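Local atomic coordinates of FBP protein (Leishmania major, PDB entry 5OEZ), a protein that probably catalyses the magnesium-dependent hydrolysis of fructose 1,6-bisphosphate to fructose 6-phosphate and phosphate, a step in carbohydrate biosynthesis. Residues T13-K18 / G186-T191; T37-I42 / A171-A176; A80-L85 / E97-M102; G254-T259 / G264-P269. All blocks are in the same frame, centred on the assembly; numbering follows the deposited sequence.

Contact 1: T13-K18 / G186-T191; sequences TQYIIK and GVDGFT
The ring of Tyr-15 takes the edge of the Phe-190 ring on one of its faces. Phe-190 CZ is the leading atom. It lies above the Tyr-15 plane, offset toward the rim on the CG-CD1 side, and is 3.7 Å from Tyr-15 CD1. Seen from Phe-190, Tyr-15 CG lies at the ring edge and in the ring plane. The ring planes stand at 72° and the centroids are 5.4 Å apart, so the pair is a T-shaped stack. With chi1 at 175° the Tyr-15 ring swings away from its own backbone N and off the helix toward the strand.

At the far end of the same ring, Tyr-15 OH donates a hydrogen bond to Asp-188 OD2. The modelled distance between Tyr-15 OH and Asp-188 OD2 is 2.3 Å. This is shorter than usual, and the exact length is doubtful. The carboxylate is turned well out of the tyrosine plane, by 61°. Its other oxygen, Asp-188 OD1, accepts from the backbone N of His-205.

Tyr-15 is the one residue of the helix segment that makes close contact here. Ile-16, next to it, belongs to the AMP site observed for this protein, and the side chain of Tyr-15 is about 8 Å from that of Phe-28 of the same site. Ile-16 packs on Phe-28 and Met-32 of helix 27-47 and on Leu-181 of strand 177-182. Phe-190 also rests on Phe-199 and Leu-201 of strand 198-203. Helix 12-18 therefore packs on both helix 27-47 and the sheet strands 177-182 and 187-193.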
loop_
_atom_site.group_PDB
_atom_site.type_symbol
_atom_site.label_atom_id
_atom_site.label_comp_id
_atom_site.label_asym_id
_atom_site.label_seq_id
_atom_site.Cartn_x
_atom_site.Cartn_y
_atom_site.Cartn_z
ATOM N N THR C 13 12.470 8.337 13.774
ATOM C CA THR C 13 12.207 8.480 15.200
ATOM C C THR C 13 13.338 7.909 16.061
ATOM O O THR C 13 13.727 8.531 17.053
ATOM C CB THR C 13 10.849 7.833 15.548
ATOM O OG1 THR C 13 9.812 8.595 14.934
ATOM C CG2 THR C 13 10.606 7.784 17.039
ATOM N N GLN C 14 13.811 6.708 15.732
ATOM C CA GLN C 14 14.917 6.089 16.472
ATOM C C GLN C 14 16.176 6.937 16.354
ATOM O O GLN C 14 16.867 7.147 17.329
ATOM C CB GLN C 14 15.242 4.696 15.933
ATOM C CG GLN C 14 14.436 3.554 16.505
ATOM C CD GLN C 14 14.793 2.237 15.824
ATOM O OE1 GLN C 14 14.924 2.167 14.595
ATOM N NE2 GLN C 14 14.946 1.192 16.610
ATOM N N TYR C 15 16.477 7.367 15.137
ATOM C CA TYR C 15 17.648 8.196 14.865
ATOM C C TYR C 15 17.633 9.491 15.712
ATOM O O TYR C 15 18.629 9.840 16.319
ATOM C CB TYR C 15 17.723 8.505 13.354
ATOM C CG TYR C 15 18.824 9.460 12.929
ATOM C CD1 TYR C 15 18.608 10.846 12.878
ATOM C CD2 TYR C 15 20.081 8.980 12.583
ATOM C CE1 TYR C 15 19.620 11.717 12.498
ATOM C CE2 TYR C 15 21.100 9.842 12.206
ATOM C CZ TYR C 15 20.866 11.202 12.168
ATOM O OH TYR C 15 21.885 12.037 11.801
ATOM N N ILE C 16 16.485 10.158 15.765
ATOM C CA ILE C 16 16.311 11.393 16.541
ATOM C C ILE C 16 16.521 11.146 18.036
ATOM O O ILE C 16 17.218 11.922 18.698
ATOM C CB ILE C 16 14.907 12.007 16.331
ATOM C CG1 ILE C 16 14.692 12.447 14.875
ATOM C CG2 ILE C 16 14.657 13.184 17.259
ATOM C CD1 ILE C 16 15.503 13.627 14.429
ATOM N N ILE C 17 15.912 10.080 18.561
ATOM C CA ILE C 17 16.004 9.749 19.994
ATOM C C ILE C 17 17.443 9.439 20.385
ATOM O O ILE C 17 17.908 9.896 21.422
ATOM C CB ILE C 17 15.075 8.561 20.382
ATOM C CG1 ILE C 17 13.611 9.000 20.292
ATOM C CG2 ILE C 17 15.366 8.060 21.796
ATOM C CD1 ILE C 17 12.618 7.859 20.333
ATOM N N LYS C 18 18.120 8.645 19.557
ATOM C CA LYS C 18 19.498 8.249 19.796
ATOM C C LYS C 18 20.431 9.460 19.769
ATOM O O LYS C 18 21.347 9.555 20.580
ATOM C CB LYS C 18 19.930 7.179 18.775
ATOM C CG LYS C 18 21.338 6.624 19.021
ATOM C CD LYS C 18 21.378 5.773 20.313
ATOM C CE LYS C 18 22.648 5.694 21.115
ATOM N NZ LYS C 18 23.692 4.955 20.389
ATOM N N GLY C 186 25.554 17.826 10.221
ATOM C CA GLY C 186 25.497 17.173 8.920
ATOM C C GLY C 186 24.072 16.903 8.475
ATOM O O GLY C 186 23.114 17.320 9.118
ATOM N N VAL C 187 23.937 16.202 7.363
ATOM C CA VAL C 187 22.640 15.984 6.738
ATOM C C VAL C 187 22.399 14.484 6.578
ATOM O O VAL C 187 23.313 13.744 6.201
ATOM C CB VAL C 187 22.598 16.669 5.368
ATOM C CG1 VAL C 187 21.260 16.454 4.659
ATOM C CG2 VAL C 187 22.850 18.154 5.538
ATOM N N ASP C 188 21.171 14.045 6.858
ATOM C CA ASP C 188 20.777 12.648 6.662
ATOM C C ASP C 188 19.489 12.543 5.899
ATOM O O ASP C 188 18.566 13.329 6.106
ATOM C CB ASP C 188 20.672 11.949 7.996
ATOM C CG ASP C 188 21.983 11.968 8.740
ATOM O OD1 ASP C 188 22.870 11.167 8.395
ATOM O OD2 ASP C 188 22.143 12.828 9.629
ATOM N N GLY C 189 19.444 11.572 4.991
ATOM C CA GLY C 189 18.299 11.349 4.135
ATOM C C GLY C 189 17.579 10.075 4.491
ATOM O O GLY C 189 18.202 9.037 4.703
ATOM N N PHE C 190 16.257 10.164 4.542
ATOM C CA PHE C 190 15.401 9.055 4.875
ATOM C C PHE C 190 14.424 8.822 3.740
ATOM O O PHE C 190 14.080 9.747 3.015
ATOM C CB PHE C 190 14.642 9.339 6.176
ATOM C CG PHE C 190 15.543 9.577 7.354
ATOM C CD1 PHE C 190 16.184 10.800 7.514
ATOM C CD2 PHE C 190 15.752 8.594 8.297
ATOM C CE1 PHE C 190 17.031 11.028 8.585
ATOM C CE2 PHE C 190 16.594 8.812 9.376
ATOM C CZ PHE C 190 17.231 10.041 9.522
ATOM N N THR C 191 13.960 7.581 3.619
ATOM C CA THR C 191 12.986 7.202 2.622
ATOM C C THR C 191 11.815 6.521 3.299
ATOM O O THR C 191 11.990 5.674 4.174
ATOM C CB THR C 191 13.639 6.300 1.559
ATOM O OG1 THR C 191 14.737 7.012 0.973
ATOM C CG2 THR C 191 12.656 5.921 0.454
#

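Contact 2: T37-I42 / A171-A176; sequences TSVKVI and AVYGSA
Ile-42 and Val-39 of helix 27-47 pack on Tyr-173 and Ala-171 of strand 167-173. This is helix-on-sheet packing inside the layered alpha/beta fold of class 1 fructose-1,6-bisphosphatases. The segment axes run nearly parallel, at 13°, and pass 10.1 Å apart.

Ile-42 can be followed outward. Its CB lies 3.8 Å from Tyr-173 OH. From there the CG2 branch, set anti to the backbone N by a chi1 of -67°, goes over a face of the tyrosine ring. Ile-42 CG2 is 4.1 Å from the Tyr-173 ring centroid and 28° off the ring normal, a CH-pi contact. Its closest ring atom is CZ. The other branch leads through CG1 to CD1, which also touches Tyr-173 OH and then packs against Phe-81 of helix 72-87. Both branches approach the hydroxyl from the helix side.

Val-39 comes to the ring from another direction. Its carbonyl oxygen lies at the ring edge, near the plane, with Val-39 O 3.5 Å from Tyr-173 CE1. Its side chain joins in, with Val-39 CG1 3.7 Å from Tyr-173 CE1. The methyls of Val-39 also meet Ala-171, two residues before Tyr-173 on the same face of the strand.

All four residues are buried. The tyrosine hydroxyl is satisfied on the adjacent strand 132-140, where Tyr-173 OH is hydrogen-bonded to Ser-134 OG.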
loop_
_atom_site.group_PDB
_atom_site.type_symbol
_atom_site.label_atom_id
_atom_site.label_comp_id
_atom_site.label_asym_id
_atom_site.label_seq_id
_atom_site.Cartn_x
_atom_site.Cartn_y
_atom_site.Cartn_z
ATOM N N THR C 37 4.124 12.673 10.375
ATOM C CA THR C 37 2.716 12.393 10.154
ATOM C C THR C 37 2.158 13.271 9.061
ATOM O O THR C 37 1.402 12.791 8.182
ATOM C CB THR C 37 1.885 12.565 11.447
ATOM O OG1 THR C 37 2.416 11.710 12.455
ATOM C CG2 THR C 37 0.438 12.174 11.216
ATOM N N SER C 38 2.526 14.557 9.107
ATOM C CA SER C 38 2.062 15.539 8.106
ATOM C C SER C 38 2.502 15.137 6.710
ATOM O O SER C 38 1.722 15.193 5.757
ATOM C CB SER C 38 2.598 16.941 8.422
ATOM O OG SER C 38 2.208 17.357 9.717
ATOM N N VAL C 39 3.762 14.733 6.608
ATOM C CA VAL C 39 4.346 14.342 5.327
ATOM C C VAL C 39 3.623 13.130 4.742
ATOM O O VAL C 39 3.355 13.095 3.539
ATOM C CB VAL C 39 5.867 14.132 5.444
ATOM C CG1 VAL C 39 6.459 13.520 4.181
ATOM C CG2 VAL C 39 6.555 15.479 5.686
ATOM N N LYS C 40 3.287 12.170 5.593
ATOM C CA LYS C 40 2.608 10.960 5.135
ATOM C C LYS C 40 1.191 11.232 4.675
ATOM O O LYS C 40 0.721 10.621 3.715
ATOM C CB LYS C 40 2.627 9.893 6.222
ATOM C CG LYS C 40 4.024 9.356 6.433
ATOM C CD LYS C 40 4.111 8.210 7.412
ATOM C CE LYS C 40 3.765 8.630 8.821
ATOM N NZ LYS C 40 3.520 7.395 9.608
ATOM N N VAL C 41 0.506 12.128 5.378
ATOM C CA VAL C 41 -0.839 12.527 4.999
ATOM C C VAL C 41 -0.830 13.231 3.640
ATOM O O VAL C 41 -1.682 12.969 2.788
ATOM C CB VAL C 41 -1.491 13.423 6.085
ATOM C CG1 VAL C 41 -2.769 14.085 5.573
ATOM C CG2 VAL C 41 -1.808 12.588 7.316
ATOM N N ILE C 42 0.144 14.105 3.439
ATOM C CA ILE C 42 0.282 14.817 2.155
ATOM C C ILE C 42 0.618 13.858 1.010
ATOM O O ILE C 42 0.082 13.982 -0.079
ATOM C CB ILE C 42 1.330 15.935 2.258
ATOM C CG1 ILE C 42 0.815 17.020 3.206
ATOM C CG2 ILE C 42 1.642 16.514 0.886
ATOM C CD1 ILE C 42 1.906 17.906 3.773
ATOM N N ALA C 171 10.844 17.486 2.479
ATOM C CA ALA C 171 10.329 16.252 1.925
ATOM C C ALA C 171 10.174 16.402 0.403
ATOM O O ALA C 171 9.747 17.447 -0.074
ATOM C CB ALA C 171 8.998 15.904 2.568
ATOM N N VAL C 172 10.533 15.356 -0.343
ATOM C CA VAL C 172 10.333 15.304 -1.788
ATOM C C VAL C 172 9.330 14.209 -2.076
ATOM O O VAL C 172 9.550 13.066 -1.698
ATOM C CB VAL C 172 11.601 14.907 -2.546
ATOM C CG1 VAL C 172 11.494 15.326 -4.008
ATOM C CG2 VAL C 172 12.814 15.510 -1.914
ATOM N N TYR C 173 8.246 14.559 -2.750
ATOM C CA TYR C 173 7.217 13.618 -3.147
ATOM C C TYR C 173 7.416 13.303 -4.626
ATOM O O TYR C 173 6.994 14.052 -5.497
ATOM C CB TYR C 173 5.828 14.216 -2.901
ATOM C CG TYR C 173 5.621 14.789 -1.512
ATOM C CD1 TYR C 173 5.268 13.967 -0.434
ATOM C CD2 TYR C 173 5.776 16.162 -1.268
ATOM C CE1 TYR C 173 5.096 14.497 0.841
ATOM C CE2 TYR C 173 5.604 16.695 0.006
ATOM C CZ TYR C 173 5.260 15.862 1.060
ATOM O OH TYR C 173 5.058 16.388 2.320
ATOM N N GLY C 174 8.122 12.212 -4.890
ATOM C CA GLY C 174 8.306 11.671 -6.237
ATOM C C GLY C 174 7.935 10.201 -6.229
ATOM O O GLY C 174 7.034 9.791 -5.486
ATOM N N SER C 175 8.620 9.398 -7.049
ATOM C CA SER C 175 8.336 7.939 -7.121
ATOM C C SER C 175 8.662 7.273 -5.797
ATOM O O SER C 175 8.023 6.311 -5.424
ATOM C CB SER C 175 9.060 7.260 -8.290
ATOM O OG SER C 175 10.350 7.813 -8.502
ATOM N N ALA C 176 9.650 7.816 -5.088
ATOM C CA ALA C 176 9.812 7.574 -3.672
ATOM C C ALA C 176 9.498 8.877 -2.934
ATOM O O ALA C 176 9.464 9.941 -3.533
ATOM C CB ALA C 176 11.227 7.129 -3.381
#

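Contact 3: A80-L85 / E97-M102; sequences AFKAYL and EEEEQM
Lys-82 and Glu-99 meet through their charged ends, and the close part of the contact is one salt bridge. Lys-82 NZ donates to Glu-99 OE2 at 2.8 Å. It uses the syn lone pair of that oxygen, on the side of OE1. Glu-99 OE1 stays further off, 4.0 Å from Lys-82 NZ. The side chains approach from opposite directions. The glutamate is extended beyond CG, while the lysine bends at chi3 (-38°). The bend turns CE and NZ toward the carboxylate; Lys-82 CD and CE are each 3.7 Å from Glu-99 OE2. The same oxygen also accepts from Asn-78 ND2, one turn earlier on the lysine's helix, so OE2 is gripped twice.

Around this bond the contact is loose. The closest pair of CA atoms, those of Lys-82 and Met-102, is 11.2 Å apart. Both bridging residues are partly exposed at the surface.

Glu-97 and Glu-98, which bind manganese in other structures of this protein, precede Glu-99 in the loop; no metal is bound here. The bridge therefore ties helix 72-87 to the chain just after the metal site. The stem of Lys-82 lies on Leu-94 of strand 91-96 and Phe-117 of strand 113-121, and Met-102 packs against helix 150-158.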
loop_
_atom_site.group_PDB
_atom_site.type_symbol
_atom_site.label_atom_id
_atom_site.label_comp_id
_atom_site.label_asym_id
_atom_site.label_seq_id
_atom_site.Cartn_x
_atom_site.Cartn_y
_atom_site.Cartn_z
ATOM N N ALA C 80 -3.017 20.073 7.405
ATOM C CA ALA C 80 -2.343 18.928 8.007
ATOM C C ALA C 80 -1.177 19.352 8.873
ATOM O O ALA C 80 -1.129 19.033 10.065
ATOM C CB ALA C 80 -1.863 17.977 6.926
ATOM N N PHE C 81 -0.252 20.103 8.286
ATOM C CA PHE C 81 0.890 20.625 9.049
ATOM C C PHE C 81 0.464 21.364 10.314
ATOM O O PHE C 81 1.030 21.127 11.375
ATOM C CB PHE C 81 1.774 21.527 8.202
ATOM C CG PHE C 81 2.945 20.821 7.580
ATOM C CD1 PHE C 81 4.067 20.544 8.330
ATOM C CD2 PHE C 81 2.934 20.468 6.233
ATOM C CE1 PHE C 81 5.158 19.899 7.764
ATOM C CE2 PHE C 81 4.019 19.834 5.655
ATOM C CZ PHE C 81 5.136 19.547 6.422
ATOM N N LYS C 82 -0.533 22.226 10.205
ATOM C CA LYS C 82 -0.971 23.018 11.356
ATOM C C LYS C 82 -1.599 22.174 12.435
ATOM O O LYS C 82 -1.344 22.397 13.617
ATOM C CB LYS C 82 -1.951 24.122 10.948
ATOM C CG LYS C 82 -1.327 25.199 10.092
ATOM C CD LYS C 82 -2.230 26.412 9.857
ATOM C CE LYS C 82 -3.706 26.118 9.659
ATOM N NZ LYS C 82 -4.371 27.387 9.256
ATOM N N ALA C 83 -2.436 21.220 12.032
ATOM C CA ALA C 83 -3.169 20.404 12.997
ATOM C C ALA C 83 -2.227 19.536 13.818
ATOM O O ALA C 83 -2.310 19.501 15.053
ATOM C CB ALA C 83 -4.196 19.546 12.294
ATOM N N TYR C 84 -1.304 18.869 13.139
ATOM C CA TYR C 84 -0.377 17.991 13.812
ATOM C C TYR C 84 0.684 18.747 14.614
ATOM O O TYR C 84 1.040 18.314 15.708
ATOM C CB TYR C 84 0.237 16.982 12.813
ATOM C CG TYR C 84 -0.808 16.023 12.245
ATOM C CD1 TYR C 84 -1.523 15.172 13.083
ATOM C CD2 TYR C 84 -1.099 15.984 10.876
ATOM C CE1 TYR C 84 -2.496 14.321 12.577
ATOM C CE2 TYR C 84 -2.066 15.130 10.363
ATOM C CZ TYR C 84 -2.753 14.295 11.217
ATOM O OH TYR C 84 -3.714 13.451 10.732
ATOM N N LEU C 85 1.182 19.873 14.098
ATOM C CA LEU C 85 2.196 20.661 14.823
ATOM C C LEU C 85 1.623 21.301 16.077
ATOM O O LEU C 85 2.251 21.245 17.124
ATOM C CB LEU C 85 2.840 21.728 13.938
ATOM C CG LEU C 85 3.798 21.232 12.854
ATOM C CD1 LEU C 85 4.091 22.336 11.855
ATOM C CD2 LEU C 85 5.090 20.714 13.459
ATOM N N GLU C 97 3.845 29.677 5.054
ATOM C CA GLU C 97 4.096 30.574 3.925
ATOM C C GLU C 97 2.830 31.139 3.282
ATOM O O GLU C 97 2.839 32.282 2.828
ATOM C CB GLU C 97 4.905 29.877 2.831
ATOM C CG GLU C 97 5.513 30.834 1.817
ATOM C CD GLU C 97 6.447 30.097 0.843
ATOM O OE1 GLU C 97 5.970 29.205 0.148
ATOM O OE2 GLU C 97 7.672 30.375 0.742
ATOM N N GLU C 98 1.756 30.352 3.275
ATOM C CA GLU C 98 0.492 30.743 2.666
ATOM C C GLU C 98 -0.289 31.802 3.453
ATOM O O GLU C 98 -1.113 32.511 2.863
ATOM C CB GLU C 98 -0.406 29.521 2.459
ATOM C CG GLU C 98 0.273 28.328 1.749
ATOM C CD GLU C 98 -0.704 27.288 1.206
ATOM O OE1 GLU C 98 -1.894 27.292 1.585
ATOM O OE2 GLU C 98 -0.271 26.446 0.385
ATOM N N GLU C 99 0.028 31.983 4.735
ATOM C CA GLU C 99 -0.722 32.883 5.609
ATOM C C GLU C 99 0.009 34.188 5.928
ATOM O O GLU C 99 1.235 34.239 6.018
ATOM C CB GLU C 99 -1.047 32.155 6.889
ATOM C CG GLU C 99 -1.703 30.818 6.613
ATOM C CD GLU C 99 -2.301 30.170 7.840
ATOM O OE1 GLU C 99 -2.007 30.605 8.971
ATOM O OE2 GLU C 99 -3.084 29.223 7.658
ATOM N N GLU C 100 -0.762 35.251 6.103
ATOM C CA GLU C 100 -0.169 36.563 6.352
ATOM C C GLU C 100 0.417 36.722 7.766
ATOM O O GLU C 100 1.403 37.432 7.937
ATOM C CB GLU C 100 -1.102 37.707 5.968
ATOM C CG GLU C 100 -0.362 38.997 5.543
ATOM C CD GLU C 100 0.595 38.880 4.334
ATOM O OE1 GLU C 100 0.763 37.797 3.734
ATOM O OE2 GLU C 100 1.209 39.908 3.968
ATOM N N GLN C 101 -0.172 36.057 8.761
ATOM C CA GLN C 101 0.290 36.173 10.144
ATOM C C GLN C 101 0.752 34.841 10.692
ATOM O O GLN C 101 0.361 33.792 10.206
ATOM C CB GLN C 101 -0.821 36.720 11.035
ATOM C CG GLN C 101 -1.027 38.218 10.895
ATOM C CD GLN C 101 -2.121 38.737 11.803
ATOM O OE1 GLN C 101 -2.628 38.009 12.665
ATOM N NE2 GLN C 101 -2.488 40.002 11.626
ATOM N N MET C 102 1.563 34.914 11.739
ATOM C CA MET C 102 1.917 33.754 12.537
ATOM C C MET C 102 0.767 33.348 13.458
ATOM O O MET C 102 -0.102 34.161 13.808
ATOM C CB MET C 102 3.169 34.048 13.354
ATOM C CG MET C 102 4.433 34.117 12.517
ATOM S SD MET C 102 5.891 34.690 13.428
ATOM C CE MET C 102 5.494 36.430 13.540
#

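Contact 4: G254-T259 / G264-P269; sequences GDIHRT and GIFCYP
Helix 252-262 turns back through a short link into strand 265-268, and Phe-266 packs from the strand against the helix. Ile-256 CG1 lies over one face of its ring, and Ile-256 CD1 comes to the rim, 3.4 Å from Phe-266 CD2. Asp-255 CB comes to the ring obliquely, 3.6 Å from Phe-266 CE1. With chi1 at 177° the Phe-266 ring lies against both helix residues, which meet it from the same side.

The two elements run antiparallel, with the segment axes at 152°. Near the turn, Thr-259 CG2 packs over the backbone of Gly-264. This alpha-beta unit lies beside the site, including Tyr-268, that binds fructose 6-phosphate in other structures of this protein; none is bound here.

One water donates to Asp-255 OD2 and is hydrogen-bonded to Tyr-268 OH. A second donates to Thr-259 OG1 and Ile-265 O and accepts from Arg-258 NH2. Asp-255 OD1 takes Arg-258 NH1 at 2.8 Å on its anti lone pair, close to the guanidinium plane. Backbone N atoms of Ile-249 and Gly-250 also bind the carboxylate, one at each oxygen. Thr-259 OG1 donates to Asp-255 O at 2.8 Å from above the carbonyl plane, and Thr-259 N reaches that oxygen from the opposite face.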
loop_
_atom_site.group_PDB
_atom_site.type_symbol
_atom_site.label_atom_id
_atom_site.label_comp_id
_atom_site.label_asym_id
_atom_site.label_seq_id
_atom_site.Cartn_x
_atom_site.Cartn_y
_atom_site.Cartn_z
ATOM N N GLY C 254 12.698 19.555 -5.643
ATOM C CA GLY C 254 13.264 18.573 -6.569
ATOM C C GLY C 254 14.621 18.981 -7.109
ATOM O O GLY C 254 15.544 18.170 -7.127
ATOM N N ASP C 255 14.769 20.249 -7.525
ATOM C CA ASP C 255 16.034 20.700 -8.102
ATOM C C ASP C 255 17.125 20.748 -7.032
ATOM O O ASP C 255 18.265 20.329 -7.282
ATOM C CB ASP C 255 15.880 22.038 -8.847
ATOM C CG ASP C 255 15.163 21.892 -10.216
ATOM O OD1 ASP C 255 15.626 21.088 -11.075
ATOM O OD2 ASP C 255 14.149 22.607 -10.461
ATOM N N ILE C 256 16.785 21.206 -5.833
ATOM C CA ILE C 256 17.764 21.239 -4.739
ATOM C C ILE C 256 18.169 19.824 -4.311
ATOM O O ILE C 256 19.348 19.562 -4.061
ATOM C CB ILE C 256 17.249 22.042 -3.523
ATOM C CG1 ILE C 256 17.116 23.522 -3.869
ATOM C CG2 ILE C 256 18.150 21.823 -2.314
ATOM C CD1 ILE C 256 18.432 24.236 -3.995
ATOM N N HIS C 257 17.194 18.929 -4.214
ATOM C CA HIS C 257 17.460 17.535 -3.878
ATOM C C HIS C 257 18.442 16.879 -4.849
ATOM O O HIS C 257 19.404 16.249 -4.409
ATOM C CB HIS C 257 16.156 16.753 -3.825
ATOM C CG HIS C 257 16.328 15.341 -3.383
ATOM N ND1 HIS C 257 16.741 15.006 -2.111
ATOM C CD2 HIS C 257 16.148 14.175 -4.044
ATOM C CE1 HIS C 257 16.817 13.691 -2.009
ATOM N NE2 HIS C 257 16.462 13.164 -3.166
ATOM N N ARG C 258 18.236 17.074 -6.151
ATOM C CA ARG C 258 19.211 16.615 -7.158
ATOM C C ARG C 258 20.573 17.277 -6.926
ATOM O O ARG C 258 21.612 16.611 -6.969
ATOM C CB ARG C 258 18.725 16.901 -8.583
ATOM C CG ARG C 258 19.570 16.259 -9.686
ATOM C CD ARG C 258 19.357 16.882 -11.078
ATOM N NE ARG C 258 19.519 18.320 -10.984
ATOM C CZ ARG C 258 18.557 19.233 -11.078
ATOM N NH1 ARG C 258 17.308 18.920 -11.397
ATOM N NH2 ARG C 258 18.877 20.516 -10.898
ATOM N N THR C 259 20.577 18.577 -6.675
ATOM C CA THR C 259 21.832 19.311 -6.468
ATOM C C THR C 259 22.631 18.722 -5.308
ATOM O O THR C 259 23.827 18.502 -5.432
ATOM C CB THR C 259 21.557 20.809 -6.231
ATOM O OG1 THR C 259 20.846 21.339 -7.357
ATOM C CG2 THR C 259 22.848 21.604 -6.030
ATOM N N GLY C 264 26.399 20.339 -8.321
ATOM C CA GLY C 264 25.996 21.334 -9.294
ATOM C C GLY C 264 25.653 22.649 -8.635
ATOM O O GLY C 264 26.089 22.949 -7.511
ATOM N N ILE C 265 24.874 23.445 -9.357
ATOM C CA ILE C 265 24.410 24.733 -8.887
ATOM C C ILE C 265 22.936 24.888 -9.202
ATOM O O ILE C 265 22.482 24.524 -10.292
ATOM C CB ILE C 265 25.269 25.931 -9.444
ATOM C CG1 ILE C 265 24.955 27.217 -8.668
ATOM C CG2 ILE C 265 25.070 26.134 -10.931
ATOM C CD1 ILE C 265 25.945 28.346 -8.897
ATOM N N PHE C 266 22.212 25.466 -8.241
ATOM C CA PHE C 266 20.832 25.890 -8.419
ATOM C C PHE C 266 20.752 27.405 -8.221
ATOM O O PHE C 266 21.213 27.902 -7.195
ATOM C CB PHE C 266 19.932 25.178 -7.395
ATOM C CG PHE C 266 18.508 25.611 -7.455
ATOM C CD1 PHE C 266 17.692 25.199 -8.506
ATOM C CD2 PHE C 266 17.992 26.490 -6.497
ATOM C CE1 PHE C 266 16.373 25.626 -8.595
ATOM C CE2 PHE C 266 16.679 26.936 -6.586
ATOM C CZ PHE C 266 15.872 26.503 -7.639
ATOM N N CYS C 267 20.110 28.112 -9.153
ATOM C CA CYS C 267 20.019 29.589 -9.106
ATOM C C CYS C 267 18.602 30.108 -9.315
ATOM O O CYS C 267 17.888 29.650 -10.200
ATOM C CB CYS C 267 20.891 30.216 -10.172
ATOM S SG CYS C 267 22.614 29.789 -10.103
ATOM N N TYR C 268 18.196 31.019 -8.438
ATOM C CA TYR C 268 17.115 31.957 -8.724
ATOM C C TYR C 268 17.728 33.341 -8.616
ATOM O O TYR C 268 17.712 33.943 -7.537
ATOM C CB TYR C 268 15.951 31.868 -7.776
ATOM C CG TYR C 268 14.935 30.774 -8.021
ATOM C CD1 TYR C 268 14.118 30.774 -9.150
ATOM C CD2 TYR C 268 14.739 29.769 -7.076
ATOM C CE1 TYR C 268 13.171 29.764 -9.358
ATOM C CE2 TYR C 268 13.786 28.774 -7.264
ATOM C CZ TYR C 268 13.009 28.768 -8.409
ATOM O OH TYR C 268 12.075 27.775 -8.596
ATOM N N PRO C 269 18.276 33.828 -9.727
ATOM C CA PRO C 269 18.988 35.086 -9.713
ATOM C C PRO C 269 18.047 36.251 -9.648
ATOM O O PRO C 269 16.853 36.098 -9.863
ATOM C CB PRO C 269 19.688 35.103 -11.069
ATOM C CG PRO C 269 18.749 34.385 -11.962
ATOM C CD PRO C 269 18.106 33.313 -11.103
HETATM O O HOH W 1 12.766 25.085 -9.789
HETATM O O HOH W 2 21.617 21.664 -9.889
#

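Contacts 1, 2 and 3 belong to the N-terminal domain and contact 4 to the C-terminal one. Contact 1 spans the longest part of the chain; contact 2 falls within that span, and contact 3 within that of contact 2. Contact 4 follows later. Contacts 1 and 2 bring successive helices, 12-18 and 27-47, to the same large sheet, and touch through Thr-191 and Ala-176. Ile-42 meets Phe-81 between contacts 2 and 3, and Val-172 meets His-257 between contacts 2 and 4. The centre of contact 2 is about 16, 17 and 20 Å from those of contacts 1, 3 and 4. Those three, near AMP, metal and sugar phosphate sites respectively, do not touch one another.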